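Local coordinates for protein solute carrier family 15 member 1 (Mus musculus, PDB 5A9D) that couples proton movement to the uptake of small peptides across the intestinal cell membrane, and is represented here by its extracellular, immunoglobulin-like part, at residues A[26-29]-A[30-34]; A[38-42]-A[43-47]; A[158-161]-A[162-165]. All coordinates share one frame; numbering follows the deposited sequence.

Contact 1. Residues A[26-29]-A[30-34]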
ATOM      1  N   VAL A  26      11.024   9.148 -21.908  1.00 39.73           N
ATOM      2  CA  VAL A  26      12.199   8.852 -21.104  1.00 38.41           C
ATOM      3  C   VAL A  26      12.733   7.492 -21.498  1.00 37.44           C
ATOM      4  O   VAL A  26      12.007   6.493 -21.411  1.00 34.63           O
ATOM      5  CB  VAL A  26      11.905   8.930 -19.583  1.00 43.45           C
ATOM      6  CG1 VAL A  26      13.116   8.447 -18.771  1.00 42.91           C
ATOM      7  CG2 VAL A  26      11.559  10.357 -19.191  1.00 45.04           C
ATOM      8  N   THR A  27      14.001   7.454 -21.946  1.00 34.28           N
ATOM      9  CA  THR A  27      14.667   6.195 -22.285  1.00 34.49           C
ATOM     10  C   THR A  27      15.677   5.888 -21.175  1.00 36.17           C
ATOM     11  O   THR A  27      16.542   6.721 -20.885  1.00 35.19           O
ATOM     12  CB  THR A  27      15.288   6.253 -23.661  1.00 36.91           C
ATOM     13  OG1 THR A  27      14.269   6.544 -24.606  1.00 35.86           O
ATOM     14  CG2 THR A  27      15.941   4.948 -24.049  1.00 37.72           C
ATOM     15  N   LEU A  28      15.580   4.698 -20.602  1.00 30.01           N
ATOM     16  CA  LEU A  28      16.464   4.252 -19.534  1.00 30.20           C
ATOM     17  C   LEU A  28      17.266   3.046 -19.948  1.00 36.30           C
ATOM     18  O   LEU A  28      16.719   2.083 -20.501  1.00 35.21           O
ATOM     19  CB  LEU A  28      15.599   3.824 -18.295  1.00 29.91           C
ATOM     20  CG  LEU A  28      14.944   4.903 -17.493  1.00 33.85           C
ATOM     21  CD1 LEU A  28      14.039   4.270 -16.485  1.00 31.96           C
ATOM     22  CD2 LEU A  28      16.008   5.745 -16.755  1.00 37.77           C
ATOM     23  N   ALA A  29      18.541   3.026 -19.547  1.00 35.38           N
ATOM     24  CA  ALA A  29      19.352   1.833 -19.719  1.00 35.65           C
ATOM     25  C   ALA A  29      18.829   0.750 -18.717  1.00 37.40           C
ATOM     26  O   ALA A  29      18.087   1.054 -17.772  1.00 35.97           O
ATOM     27  CB  ALA A  29      20.813   2.163 -19.419  1.00 36.74           C
ATOM     28  N   GLN A  30      19.212  -0.497 -18.937  1.00 36.54           N
ATOM     29  CA  GLN A  30      18.889  -1.612 -18.038  1.00 38.48           C
ATOM     30  C   GLN A  30      19.449  -1.317 -16.639  1.00 42.22           C
ATOM     31  O   GLN A  30      20.502  -0.683 -16.504  1.00 40.60           O
ATOM     32  CB  GLN A  30      19.536  -2.907 -18.565  1.00 42.17           C
ATOM     33  CG  GLN A  30      21.073  -2.843 -18.731  1.00 44.29           C
ATOM     34  CD  GLN A  30      21.498  -2.437 -20.153  1.00 77.49           C
ATOM     35  OE1 GLN A  30      20.894  -1.557 -20.839  1.00 52.31           O
ATOM     36  NE2 GLN A  30      22.575  -3.070 -20.626  1.00 87.78           N
ATOM     37  N   MET A  31      18.741  -1.767 -15.603  1.00 41.31           N
ATOM     38  CA  MET A  31      19.155  -1.591 -14.204  1.00 41.19           C
ATOM     39  C   MET A  31      19.401  -0.131 -13.853  1.00 42.89           C
ATOM     40  O   MET A  31      20.456   0.198 -13.320  1.00 45.22           O
ATOM     41  CB  MET A  31      20.366  -2.492 -13.857  1.00 45.74           C
ATOM     42  CG  MET A  31      20.066  -3.966 -13.938  1.00 51.25           C
ATOM     43  SD  MET A  31      18.823  -4.445 -12.699  1.00 56.84           S
ATOM     44  CE  MET A  31      18.125  -5.844 -13.505  1.00 55.72           C
ATOM     45  N   SER A  32      18.472   0.751 -14.246  1.00 35.77           N
ATOM     46  CA  SER A  32      18.576   2.178 -13.970  1.00 33.99           C
ATOM     47  C   SER A  32      17.194   2.760 -13.733  1.00 37.59           C
ATOM     48  O   SER A  32      16.195   2.206 -14.191  1.00 34.85           O
ATOM     49  CB  SER A  32      19.305   2.916 -15.101  1.00 36.13           C
ATOM     50  OG  SER A  32      18.456   3.160 -16.208  1.00 39.85           O
ATOM     51  N   GLN A  33      17.144   3.900 -13.044  1.00 34.46           N
ATOM     52  CA  GLN A  33      15.902   4.585 -12.775  1.00 32.94           C
ATOM     53  C   GLN A  33      15.992   6.075 -13.095  1.00 37.83           C
ATOM     54  O   GLN A  33      17.096   6.606 -13.194  1.00 35.33           O
ATOM     55  CB  GLN A  33      15.496   4.383 -11.311  1.00 33.49           C
ATOM     56  CG  GLN A  33      16.490   4.945 -10.285  1.00 35.36           C
ATOM     57  CD  GLN A  33      16.015   4.740  -8.869  1.00 53.24           C
ATOM     58  OE1 GLN A  33      15.211   3.860  -8.579  1.00 44.47           O
ATOM     59  NE2 GLN A  33      16.516   5.515  -7.928  1.00 46.28           N
ATOM     60  N   THR A  34      14.836   6.762 -13.159  1.00 35.29           N
ATOM     61  CA  THR A  34      14.844   8.214 -13.342  1.00 35.88           C
ATOM     62  C   THR A  34      15.302   8.776 -11.991  1.00 41.24           C
ATOM     63  O   THR A  34      14.925   8.230 -10.956  1.00 39.22           O
ATOM     64  CB  THR A  34      13.446   8.731 -13.730  1.00 35.29           C
ATOM     65  OG1 THR A  34      12.517   8.253 -12.767  1.00 29.22           O
ATOM     66  CG2 THR A  34      13.035   8.313 -15.139  1.00 30.40           C
TER
HETATM   67  O   HOH W   1      19.509   5.007 -17.715  1.00 33.06           O
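S32 holds OG between its backbone N and carbonyl carbon (chi1 79°), which swings the hydroxyl back to A29, and L28 has CG anti to its carbonyl carbon (chi1 -73°), laying its branch over the start of strand 32-41. S32 OG donates to A29 O at 2.6 Å, the donor meeting the C=O at 124° and tilted somewhat from the carbonyl plane. Water 1 donates to S32 OG, also at 2.6 Å, and accepts from A29 N at 2.9 Å. One small hydroxyl thus serves both backbone polar groups of A29, directly and through water, which suits serine. The flank of the same hydroxyl is lined by leucine: L28 CB and S32 OG are 3.6 Å apart, and L28 CD2 reaches on to Q33 C at 3.7 Å. With an alanine here in place of the leucine, the flank of S32 and the start of Q33 would probably lose their apolar cover, and V9 its mate. Further along, the methyls V26 CG1 and T34 CG2 meet at 3.6 Å, while T34 OG1 is taken by T36 and V9. Opposite N11 the pair M31-S32 makes a G1 beta bulge, M31 with its positive phi, and K180 of the second subunit hydrogen-bonds to M31 O. Across the turn the chain leaves strand 24-28, paired with 17-21, and enters strand 32-41, antiparallel to 4-11.

Contact 2. Residues A[38-42]-A[43-47]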
ATOM      1  N   MET A  38       8.675  12.235 -11.824  1.00 40.81           N
ATOM      2  CA  MET A  38       8.114  13.202 -12.767  1.00 40.71           C
ATOM      3  C   MET A  38       6.676  13.467 -12.297  1.00 45.21           C
ATOM      4  O   MET A  38       6.024  12.543 -11.805  1.00 44.16           O
ATOM      5  CB  MET A  38       8.138  12.626 -14.173  1.00 42.46           C
ATOM      6  CG  MET A  38       9.553  12.488 -14.699  1.00 46.18           C
ATOM      7  SD  MET A  38       9.599  11.355 -16.081  1.00 50.27           S
ATOM      8  CE  MET A  38       9.514   9.798 -15.236  1.00 45.08           C
ATOM      9  N   THR A  39       6.210  14.716 -12.394  1.00 43.08           N
ATOM     10  CA  THR A  39       4.888  15.136 -11.937  1.00 43.24           C
ATOM     11  C   THR A  39       3.928  15.407 -13.100  1.00 44.62           C
ATOM     12  O   THR A  39       4.319  16.042 -14.068  1.00 45.37           O
ATOM     13  CB  THR A  39       5.052  16.365 -11.035  1.00 60.06           C
ATOM     14  OG1 THR A  39       5.966  16.064  -9.980  1.00 59.62           O
ATOM     15  CG2 THR A  39       3.749  16.823 -10.446  1.00 62.03           C
ATOM     16  N   PHE A  40       2.670  14.966 -12.991  1.00 40.67           N
ATOM     17  CA  PHE A  40       1.640  15.157 -14.035  1.00 42.17           C
ATOM     18  C   PHE A  40       0.310  15.481 -13.430  1.00 47.84           C
ATOM     19  O   PHE A  40       0.026  15.021 -12.322  1.00 46.38           O
ATOM     20  CB  PHE A  40       1.462  13.849 -14.840  1.00 43.51           C
ATOM     21  CG  PHE A  40       2.729  13.290 -15.452  1.00 44.31           C
ATOM     22  CD1 PHE A  40       3.146  13.697 -16.718  1.00 48.41           C
ATOM     23  CD2 PHE A  40       3.505  12.359 -14.763  1.00 45.15           C
ATOM     24  CE1 PHE A  40       4.312  13.182 -17.288  1.00 47.95           C
ATOM     25  CE2 PHE A  40       4.692  11.854 -15.326  1.00 47.80           C
ATOM     26  CZ  PHE A  40       5.090  12.277 -16.582  1.00 45.77           C
ATOM     27  N   ASP A  41      -0.550  16.204 -14.172  1.00 48.98           N
ATOM     28  CA  ASP A  41      -1.941  16.439 -13.775  1.00 51.04           C
ATOM     29  C   ASP A  41      -2.653  15.188 -14.276  1.00 52.94           C
ATOM     30  O   ASP A  41      -2.452  14.810 -15.446  1.00 50.66           O
ATOM     31  CB  ASP A  41      -2.527  17.682 -14.464  1.00 58.32           C
ATOM     32  CG  ASP A  41      -1.908  18.992 -14.022  1.00 81.19           C
ATOM     33  OD1 ASP A  41      -1.711  19.176 -12.792  1.00 82.16           O
ATOM     34  OD2 ASP A  41      -1.676  19.856 -14.890  1.00 95.27           O
ATOM     35  N   ILE A  42      -3.426  14.520 -13.384  1.00 48.89           N
ATOM     36  CA  ILE A  42      -4.140  13.269 -13.651  1.00 48.81           C
ATOM     37  C   ILE A  42      -4.958  13.322 -14.967  1.00 55.64           C
ATOM     38  O   ILE A  42      -4.929  12.354 -15.727  1.00 53.92           O
ATOM     39  CB  ILE A  42      -4.996  12.779 -12.425  1.00 51.77           C
ATOM     40  CG1 ILE A  42      -5.537  11.344 -12.617  1.00 53.13           C
ATOM     41  CG2 ILE A  42      -6.152  13.731 -12.045  1.00 52.15           C
ATOM     42  CD1 ILE A  42      -4.608  10.257 -12.438  1.00 60.33           C
ATOM     43  N   ASP A  43      -5.654  14.450 -15.233  1.00 55.30           N
ATOM     44  CA  ASP A  43      -6.488  14.650 -16.425  1.00 59.61           C
ATOM     45  C   ASP A  43      -5.657  14.699 -17.709  1.00 65.18           C
ATOM     46  O   ASP A  43      -6.194  14.417 -18.781  1.00 67.83           O
ATOM     47  CB  ASP A  43      -7.338  15.937 -16.297  1.00 64.76           C
ATOM     48  CG  ASP A  43      -6.578  17.229 -16.574  1.00 76.70           C
ATOM     49  OD1 ASP A  43      -5.753  17.625 -15.720  1.00 76.70           O
ATOM     50  OD2 ASP A  43      -6.792  17.827 -17.662  1.00 84.71           O
ATOM     51  N   LYS A  44      -4.366  15.087 -17.595  1.00 60.19           N
ATOM     52  CA  LYS A  44      -3.417  15.209 -18.713  1.00 60.64           C
ATOM     53  C   LYS A  44      -2.636  13.924 -18.934  1.00 61.18           C
ATOM     54  O   LYS A  44      -1.916  13.824 -19.911  1.00 61.67           O
ATOM     55  CB  LYS A  44      -2.475  16.414 -18.519  1.00 63.44           C
ATOM     56  CG  LYS A  44      -3.184  17.762 -18.655  1.00 78.24           C
ATOM     57  CD  LYS A  44      -2.258  18.921 -18.322  1.00 83.46           C
ATOM     58  CE  LYS A  44      -2.964  20.247 -18.454  1.00 97.64           C
ATOM     59  NZ  LYS A  44      -2.090  21.384 -18.067  1.00107.22           N
ATOM     60  N   LEU A  45      -2.805  12.927 -18.049  1.00 55.84           N
ATOM     61  CA  LEU A  45      -2.145  11.621 -18.134  1.00 53.45           C
ATOM     62  C   LEU A  45      -3.100  10.721 -18.896  1.00 62.11           C
ATOM     63  O   LEU A  45      -3.652   9.769 -18.346  1.00 61.88           O
ATOM     64  CB  LEU A  45      -1.849  11.102 -16.701  1.00 50.18           C
ATOM     65  CG  LEU A  45      -0.669  10.162 -16.475  1.00 52.37           C
ATOM     66  CD1 LEU A  45       0.657  10.716 -17.056  1.00 50.77           C
ATOM     67  CD2 LEU A  45      -0.499   9.878 -15.002  1.00 52.67           C
ATOM     68  N   THR A  46      -3.322  11.078 -20.176  1.00 63.22           N
ATOM     69  CA  THR A  46      -4.243  10.469 -21.152  1.00 67.17           C
ATOM     70  C   THR A  46      -3.916   9.001 -21.418  1.00 72.11           C
ATOM     71  O   THR A  46      -4.820   8.160 -21.397  1.00 74.26           O
ATOM     72  CB  THR A  46      -4.275  11.331 -22.434  1.00 81.08           C
ATOM     73  OG1 THR A  46      -4.628  12.664 -22.069  1.00 80.15           O
ATOM     74  CG2 THR A  46      -5.263  10.817 -23.478  1.00 88.89           C
ATOM     75  N   SER A  47      -2.631   8.709 -21.698  1.00 65.88           N
ATOM     76  CA  SER A  47      -2.112   7.365 -21.939  1.00 63.99           C
ATOM     77  C   SER A  47      -0.607   7.336 -21.695  1.00 62.32           C
ATOM     78  O   SER A  47       0.048   8.382 -21.735  1.00 62.52           O
ATOM     79  CB  SER A  47      -2.452   6.873 -23.346  1.00 69.89           C
ATOM     80  OG  SER A  47      -1.614   7.447 -24.333  1.00 78.49           O
TER
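F40 and L45 meet at about a right angle, L45 CD1 lying over one face of the ring in a CH-pi contact, 4.0 Å from the F40 centroid and 3.7 Å from F40 CG. Placing CG roughly anti to the backbone N (chi1 -152°) lets L45 send this methyl to the aromatic face, a good use of a branched aliphatic chain. Nearby, D41 and K44 run side by side in the same direction. The lysine is extended beyond CG, its methylenes passing the carboxylate before K44 NZ forms a salt bridge with D41 OD2 at 3.5 Å. What sets these side chains is a pair of overlapping beta turns just after strand 32-41: K44 N donates to D41 O at 2.9 Å, and L45 N to I42 O at 3.2 Å. Both donors stand well above the carbonyl planes, 53° and 70° out of them, off the lone-pair directions. An inverse gamma turn centred on L45 follows, closed by a weak T46 N to K44 O bond. Farther out, F40 stacks with F21, while L45 on I7 and P22 and I42 on V5 join the turn to strand 4-11 and the P22 loop. Since the two acids lie close, D41 OD2 and D43 OD1 being 4.7 Å apart, the lysine charge probably eases their mutual repulsion; the long salt bridge is likely to contribute only modestly.

Contact 3. Residues A[158-161]-A[162-165]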
ATOM      1  N   ASN A 158     -15.409  17.712  14.199  1.00 61.78           N
ATOM      2  CA  ASN A 158     -14.321  18.598  14.563  1.00 64.03           C
ATOM      3  C   ASN A 158     -13.044  17.808  14.810  1.00 69.64           C
ATOM      4  O   ASN A 158     -12.729  17.468  15.952  1.00 73.76           O
ATOM      5  CB  ASN A 158     -14.681  19.477  15.767  1.00 66.04           C
ATOM      6  CG  ASN A 158     -13.681  20.589  16.058  1.00 83.08           C
ATOM      7  OD1 ASN A 158     -13.894  21.424  16.940  1.00 88.12           O
ATOM      8  ND2 ASN A 158     -12.570  20.637  15.341  1.00 67.79           N
ATOM      9  N   LEU A 159     -12.314  17.561  13.720  1.00 63.61           N
ATOM     10  CA  LEU A 159     -11.036  16.871  13.612  1.00 63.40           C
ATOM     11  C   LEU A 159     -10.073  17.359  14.695  1.00 73.00           C
ATOM     12  O   LEU A 159      -9.726  18.554  14.710  1.00 73.96           O
ATOM     13  CB  LEU A 159     -10.430  17.244  12.239  1.00 61.62           C
ATOM     14  CG  LEU A 159     -10.497  16.262  11.054  1.00 62.68           C
ATOM     15  CD1 LEU A 159     -11.874  15.607  10.915  1.00 61.07           C
ATOM     16  CD2 LEU A 159     -10.070  16.956   9.770  1.00 59.57           C
ATOM     17  N   ASP A 160      -9.649  16.452  15.604  1.00 71.62           N
ATOM     18  CA  ASP A 160      -8.685  16.786  16.659  1.00 73.87           C
ATOM     19  C   ASP A 160      -7.289  17.101  16.056  1.00 69.97           C
ATOM     20  O   ASP A 160      -7.216  17.581  14.938  1.00 69.59           O
ATOM     21  CB  ASP A 160      -8.636  15.678  17.732  1.00 79.24           C
ATOM     22  CG  ASP A 160      -9.940  15.458  18.501  1.00108.31           C
ATOM     23  OD1 ASP A 160     -10.597  16.467  18.874  1.00113.97           O
ATOM     24  OD2 ASP A 160     -10.278  14.278  18.776  1.00116.87           O
ATOM     25  N   PHE A 161      -6.203  16.913  16.803  1.00 61.87           N
ATOM     26  CA  PHE A 161      -4.842  17.201  16.355  1.00 58.06           C
ATOM     27  C   PHE A 161      -4.081  15.888  16.217  1.00 58.07           C
ATOM     28  O   PHE A 161      -4.010  15.115  17.165  1.00 58.54           O
ATOM     29  CB  PHE A 161      -4.143  18.126  17.378  1.00 63.38           C
ATOM     30  CG  PHE A 161      -2.698  18.481  17.094  1.00 65.84           C
ATOM     31  CD1 PHE A 161      -1.670  17.588  17.394  1.00 68.86           C
ATOM     32  CD2 PHE A 161      -2.359  19.731  16.586  1.00 68.18           C
ATOM     33  CE1 PHE A 161      -0.339  17.919  17.142  1.00 70.26           C
ATOM     34  CE2 PHE A 161      -1.021  20.081  16.385  1.00 72.21           C
ATOM     35  CZ  PHE A 161      -0.022  19.166  16.658  1.00 70.97           C
ATOM     36  N   GLY A 162      -3.534  15.644  15.027  1.00 52.06           N
ATOM     37  CA  GLY A 162      -2.738  14.463  14.716  1.00 50.97           C
ATOM     38  C   GLY A 162      -3.496  13.147  14.719  1.00 56.18           C
ATOM     39  O   GLY A 162      -2.878  12.096  14.847  1.00 57.82           O
ATOM     40  N   SER A 163      -4.811  13.174  14.581  1.00 50.61           N
ATOM     41  CA  SER A 163      -5.610  11.944  14.641  1.00 50.13           C
ATOM     42  C   SER A 163      -5.718  11.213  13.281  1.00 50.27           C
ATOM     43  O   SER A 163      -5.100  11.610  12.276  1.00 49.90           O
ATOM     44  CB  SER A 163      -6.990  12.246  15.212  1.00 54.02           C
ATOM     45  OG  SER A 163      -6.877  12.873  16.478  1.00 75.05           O
ATOM     46  N   ALA A 164      -6.401  10.083  13.286  1.00 43.92           N
ATOM     47  CA  ALA A 164      -6.646   9.313  12.074  1.00 41.37           C
ATOM     48  C   ALA A 164      -8.039   8.761  12.189  1.00 45.34           C
ATOM     49  O   ALA A 164      -8.438   8.360  13.281  1.00 48.02           O
ATOM     50  CB  ALA A 164      -5.633   8.199  11.913  1.00 42.50           C
ATOM     51  N   TYR A 165      -8.808   8.832  11.100  1.00 38.92           N
ATOM     52  CA  TYR A 165     -10.202   8.397  11.074  1.00 39.08           C
ATOM     53  C   TYR A 165     -10.504   7.606   9.824  1.00 37.39           C
ATOM     54  O   TYR A 165      -9.899   7.830   8.779  1.00 33.30           O
ATOM     55  CB  TYR A 165     -11.172   9.599  11.147  1.00 43.23           C
ATOM     56  CG  TYR A 165     -10.945  10.531  12.320  1.00 52.55           C
ATOM     57  CD1 TYR A 165     -11.551  10.294  13.549  1.00 57.90           C
ATOM     58  CD2 TYR A 165     -10.127  11.649  12.198  1.00 55.34           C
ATOM     59  CE1 TYR A 165     -11.330  11.137  14.635  1.00 62.15           C
ATOM     60  CE2 TYR A 165      -9.918  12.511  13.267  1.00 60.19           C
ATOM     61  CZ  TYR A 165     -10.515  12.245  14.486  1.00 74.15           C
ATOM     62  OH  TYR A 165     -10.294  13.099  15.535  1.00 85.69           O
TER
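D160 and Y165 cross at about a right angle where a loop runs into strand 164-171, and the aspartate can be followed outward along its chain. D160 CB meets S163 OG at 3.5 Å. With CG anti to the carbonyl carbon (chi1 -63°), the side chain next brings D160 CG to 3.8 Å from Y165 OH. At the tip, D160 OD2 lies 3.4 Å from Y165 OH, with the carboxylate and ring planes turned 52° apart. The same phenol oxygen accepts a weak but nearly straight hydrogen bond from D160 N, 3.4 Å to Y165 OH at 166°, the amide arriving at the ring edge near its plane. A tyrosine suits this place because its long ring spans from the strand to the loop and ends in a polar atom. Beside the ring, L159 CD1 makes a loose apolar contact with Y165 CE2 at 4.4 Å, and the leucine also leans on I99. This is the approach to a strand of an immunoglobulin-like sheet: 164-171 lies between 97-103, which runs parallel to it, and antiparallel 177-184. The loop bends at G162, whose phi is positive and where a CB would come to 2.9 Å from F161 O, hence a residue without a side chain. N97 bridges the turn, its side-chain amide hydrogen-bonded to both D160 O and S163 N.

Contacts 1 and 2 share strand 32-41, contact 1 at its start, where the chain arrives from strand 24-28, and contact 2 at its end and the turn beyond, with centres 20 Å apart. They touch directly, V26 CG2 packing on M38 SD at 3.8 Å. Contact 3 lies on the far side of the chain's centre from both, its centre 41 Å from contact 1 and 31 Å from contact 2, the nearest atoms about 30 Å and 22 Å away. It belongs to the second set of sheets, whose strand order repeats that of the first, in the half of the chain that also holds the C150-C176 disulfide. No ligand or active site joins the three.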